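Local coordinates for ABC transporter, substrate binding protein (Aeropyrum pernix, PDB 3EAF) that probably binds a small solute outside the cell and delivers it to an ABC transporter, as in related periplasmic binding proteins, at residues Phe257-Gly268 / Phe329-Asp337. Residues are numbered along the deposited sequence; the frame is centred on the assembly and turned at random.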
loop_
_atom_site.group_PDB
_atom_site.type_symbol
_atom_site.label_atom_id
_atom_site.label_comp_id
_atom_site.label_asym_id
_atom_site.label_seq_id
_atom_site.Cartn_x
_atom_site.Cartn_y
_atom_site.Cartn_z
ATOM N N PHE A 257 4.761 0.450 -6.902
ATOM C CA PHE A 257 4.480 -0.556 -7.928
ATOM C C PHE A 257 4.171 0.135 -9.244
ATOM O O PHE A 257 3.449 1.140 -9.269
ATOM C CB PHE A 257 3.267 -1.416 -7.526
ATOM C CG PHE A 257 3.219 -1.750 -6.056
ATOM C CD1 PHE A 257 3.936 -2.829 -5.552
ATOM C CD2 PHE A 257 2.467 -0.975 -5.178
ATOM C CE1 PHE A 257 3.910 -3.136 -4.206
ATOM C CE2 PHE A 257 2.428 -1.277 -3.824
ATOM C CZ PHE A 257 3.158 -2.356 -3.335
ATOM N N ILE A 258 4.709 -0.412 -10.334
ATOM C CA ILE A 258 4.425 0.090 -11.677
ATOM C C ILE A 258 2.943 -0.116 -12.024
ATOM O O ILE A 258 2.358 -1.151 -11.681
ATOM C CB ILE A 258 5.374 -0.567 -12.736
ATOM C CG1 ILE A 258 5.466 0.280 -14.013
ATOM C CG2 ILE A 258 4.964 -2.015 -13.056
ATOM C CD1 ILE A 258 6.078 1.675 -13.815
ATOM N N TYR A 259 2.325 0.884 -12.650
ATOM C CA TYR A 259 0.942 0.763 -13.113
ATOM C C TYR A 259 0.940 -0.134 -14.343
ATOM O O TYR A 259 1.906 -0.108 -15.113
ATOM C CB TYR A 259 0.371 2.112 -13.546
ATOM C CG TYR A 259 0.034 3.122 -12.469
ATOM C CD1 TYR A 259 0.644 3.090 -11.212
ATOM C CD2 TYR A 259 -0.872 4.147 -12.736
ATOM C CE1 TYR A 259 0.339 4.048 -10.242
ATOM C CE2 TYR A 259 -1.183 5.098 -11.786
ATOM C CZ TYR A 259 -0.577 5.046 -10.541
ATOM O OH TYR A 259 -0.897 6.001 -9.618
ATOM N N PRO A 260 -0.142 -0.921 -14.545
ATOM C CA PRO A 260 -0.234 -1.696 -15.795
ATOM C C PRO A 260 -0.005 -0.859 -17.074
ATOM O O PRO A 260 0.664 -1.331 -17.988
ATOM C CB PRO A 260 -1.660 -2.266 -15.752
ATOM C CG PRO A 260 -1.965 -2.383 -14.293
ATOM C CD PRO A 260 -1.300 -1.165 -13.662
HETATM N N MSE A 261 -0.534 0.366 -17.123
HETATM C CA MSE A 261 -0.370 1.261 -18.287
HETATM C C MSE A 261 1.075 1.681 -18.604
HETATM O O MSE A 261 1.365 2.108 -19.726
HETATM C CB MSE A 261 -1.247 2.515 -18.144
HETATM C CG MSE A 261 -0.937 3.355 -16.910
HETATM SE SE MSE A 261 -1.898 5.051 -16.855
HETATM C CE MSE A 261 -3.730 4.472 -17.172
ATOM N N PHE A 262 1.970 1.584 -17.621
ATOM C CA PHE A 262 3.400 1.850 -17.849
ATOM C C PHE A 262 4.219 0.550 -17.881
ATOM O O PHE A 262 5.453 0.577 -17.909
ATOM C CB PHE A 262 3.977 2.792 -16.770
ATOM C CG PHE A 262 3.213 4.081 -16.593
ATOM C CD1 PHE A 262 2.934 4.905 -17.680
ATOM C CD2 PHE A 262 2.785 4.475 -15.329
ATOM C CE1 PHE A 262 2.229 6.099 -17.515
ATOM C CE2 PHE A 262 2.077 5.670 -15.151
ATOM C CZ PHE A 262 1.802 6.483 -16.248
ATOM N N GLY A 263 3.529 -0.583 -17.883
ATOM C CA GLY A 263 4.186 -1.867 -17.688
ATOM C C GLY A 263 3.923 -2.912 -18.749
ATOM O O GLY A 263 4.052 -4.102 -18.478
ATOM N N GLN A 264 3.566 -2.469 -19.957
ATOM C CA GLN A 264 3.387 -3.358 -21.120
ATOM C C GLN A 264 4.489 -4.401 -21.264
ATOM O O GLN A 264 4.236 -5.518 -21.723
ATOM C CB GLN A 264 3.326 -2.543 -22.412
ATOM C CG GLN A 264 1.932 -2.123 -22.812
ATOM C CD GLN A 264 1.910 -0.991 -23.828
ATOM O OE1 GLN A 264 2.509 0.073 -23.616
ATOM N NE2 GLN A 264 1.185 -1.201 -24.924
ATOM N N ASP A 265 5.707 -4.022 -20.880
ATOM C CA ASP A 265 6.884 -4.868 -21.038
ATOM C C ASP A 265 7.424 -5.379 -19.698
ATOM O O ASP A 265 8.550 -5.870 -19.611
ATOM C CB ASP A 265 7.957 -4.119 -21.830
ATOM C CG ASP A 265 7.526 -3.844 -23.266
ATOM O OD1 ASP A 265 7.425 -4.810 -24.053
ATOM O OD2 ASP A 265 7.281 -2.673 -23.610
ATOM N N VAL A 266 6.598 -5.279 -18.657
ATOM C CA VAL A 266 6.975 -5.775 -17.340
ATOM C C VAL A 266 6.405 -7.175 -17.140
ATOM O O VAL A 266 5.198 -7.388 -17.285
ATOM C CB VAL A 266 6.534 -4.799 -16.202
ATOM C CG1 VAL A 266 6.825 -5.395 -14.836
ATOM C CG2 VAL A 266 7.252 -3.450 -16.354
ATOM N N GLU A 267 7.293 -8.114 -16.809
ATOM C CA GLU A 267 6.959 -9.532 -16.664
ATOM C C GLU A 267 5.779 -9.743 -15.709
ATOM O O GLU A 267 4.804 -10.422 -16.058
ATOM C CB GLU A 267 8.202 -10.323 -16.222
ATOM C CG GLU A 267 8.146 -11.836 -16.457
ATOM C CD GLU A 267 7.375 -12.581 -15.371
ATOM O OE1 GLU A 267 7.198 -12.010 -14.272
ATOM O OE2 GLU A 267 6.942 -13.734 -15.614
ATOM N N GLY A 268 5.859 -9.132 -14.526
ATOM C CA GLY A 268 4.827 -9.270 -13.493
ATOM C C GLY A 268 3.475 -8.705 -13.891
ATOM O O GLY A 268 2.444 -9.263 -13.526
ATOM N N PHE A 329 13.676 -11.020 -3.017
ATOM C CA PHE A 329 12.569 -11.355 -3.917
ATOM C C PHE A 329 12.379 -10.340 -5.032
ATOM O O PHE A 329 12.516 -9.127 -4.824
ATOM C CB PHE A 329 11.251 -11.488 -3.137
ATOM C CG PHE A 329 11.273 -12.550 -2.074
ATOM C CD1 PHE A 329 11.053 -13.885 -2.398
ATOM C CD2 PHE A 329 11.506 -12.217 -0.747
ATOM C CE1 PHE A 329 11.071 -14.869 -1.418
ATOM C CE2 PHE A 329 11.533 -13.193 0.234
ATOM C CZ PHE A 329 11.307 -14.516 -0.095
ATOM N N ASP A 330 12.052 -10.844 -6.217
ATOM C CA ASP A 330 11.630 -9.991 -7.318
ATOM C C ASP A 330 10.276 -10.481 -7.818
ATOM O O ASP A 330 10.106 -11.660 -8.147
ATOM C CB ASP A 330 12.665 -9.972 -8.454
ATOM C CG ASP A 330 12.194 -9.165 -9.670
ATOM O OD1 ASP A 330 11.619 -8.075 -9.495
ATOM O OD2 ASP A 330 12.398 -9.629 -10.811
ATOM N N LEU A 331 9.315 -9.569 -7.859
ATOM C CA LEU A 331 7.961 -9.899 -8.269
ATOM C C LEU A 331 7.748 -9.450 -9.708
ATOM O O LEU A 331 6.974 -8.533 -9.988
ATOM C CB LEU A 331 6.947 -9.267 -7.304
ATOM C CG LEU A 331 6.504 -10.022 -6.035
ATOM C CD1 LEU A 331 7.474 -11.111 -5.535
ATOM C CD2 LEU A 331 6.192 -9.039 -4.915
ATOM N N GLY A 332 8.471 -10.102 -10.618
ATOM C CA GLY A 332 8.381 -9.810 -12.051
ATOM C C GLY A 332 8.678 -8.366 -12.411
ATOM O O GLY A 332 8.177 -7.858 -13.414
ATOM N N GLY A 333 9.492 -7.707 -11.589
ATOM C CA GLY A 333 9.912 -6.328 -11.832
ATOM C C GLY A 333 8.814 -5.293 -11.658
ATOM O O GLY A 333 8.891 -4.207 -12.227
ATOM N N ILE A 334 7.791 -5.629 -10.871
ATOM C CA ILE A 334 6.684 -4.707 -10.609
ATOM C C ILE A 334 7.073 -3.626 -9.605
ATOM O O ILE A 334 6.681 -2.462 -9.757
ATOM C CB ILE A 334 5.430 -5.449 -10.073
ATOM C CG1 ILE A 334 4.771 -6.281 -11.185
ATOM C CG2 ILE A 334 4.433 -4.459 -9.450
ATOM C CD1 ILE A 334 3.637 -7.203 -10.675
ATOM N N THR A 335 7.830 -4.020 -8.580
ATOM C CA THR A 335 8.225 -3.100 -7.506
ATOM C C THR A 335 9.397 -2.209 -7.946
ATOM O O THR A 335 10.173 -2.586 -8.838
ATOM C CB THR A 335 8.539 -3.845 -6.173
ATOM O OG1 THR A 335 9.596 -4.795 -6.366
ATOM C CG2 THR A 335 7.299 -4.581 -5.659
ATOM N N ALA A 336 9.508 -1.030 -7.325
ATOM C CA ALA A 336 10.531 -0.036 -7.683
ATOM C C ALA A 336 11.949 -0.489 -7.351
ATOM O O ALA A 336 12.912 0.018 -7.916
ATOM C CB ALA A 336 10.227 1.321 -7.019
ATOM N N ASP A 337 12.066 -1.446 -6.435
ATOM C CA ASP A 337 13.346 -2.065 -6.090
ATOM C C ASP A 337 13.027 -3.493 -5.633
ATOM O O ASP A 337 11.871 -3.803 -5.304
ATOM C CB ASP A 337 14.029 -1.259 -4.976
ATOM C CG ASP A 337 15.541 -1.535 -4.851
ATOM O OD1 ASP A 337 16.085 -2.431 -5.536
ATOM O OD2 ASP A 337 16.188 -0.836 -4.042
#
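I334 of the 329-337 loop fits against F257, I258 and the first turn of helix 267-278, in a protein of the periplasmic binding protein fold; two backbone bonds, one at I334 O and one at G332 O, hold the loop to 257-268. Segment 257-268 leads out of strand 251-255 into that helix; 329-337 makes a type I' turn from L331 to I334. I334 divides its branches between the two ends of 257-268. I334 CG2, anti to the backbone N, lies at the edge of the F257 ring, near its plane, and meets F257 CB at 3.8 Å. The other branch is extended (chi2 172°) and lays I334 CD1 alongside the helix backbone, 3.6 Å from G268 C. A CB on G268 would run into I334 CG1 and L331 O, so the missing side chain lets the loop come this close. V291 of helix 288-304 also packs on I334. An alanine in place of I334 would probably open a gap between F257 and the G268 backbone and leave the F257 ring less firmly packed along that edge. On the same ring, T335 CG2 approaches F257 CD1 obliquely at 3.8 Å, while T335 OG1 bonds back to D337 O within its own loop. The backbones of F257 and T335 form a single beta bridge. Beside this bridge I258 N donates to I334 O at 2.9 Å, nearly straight (168°), and I258 CG2 rests against the same oxygen. At the other flank V266, the N-cap residue, turns CG1 towards the carbonyls of G332 and G333. G332 and G333 both have positive phi, and D330 OD1 accepts from G333 N in an Asx motif that braces the turn. Across the contact, G268 N, in the first turn of the helix, donates to G332 O at 2.9 Å, with a C=O...N angle of 117°.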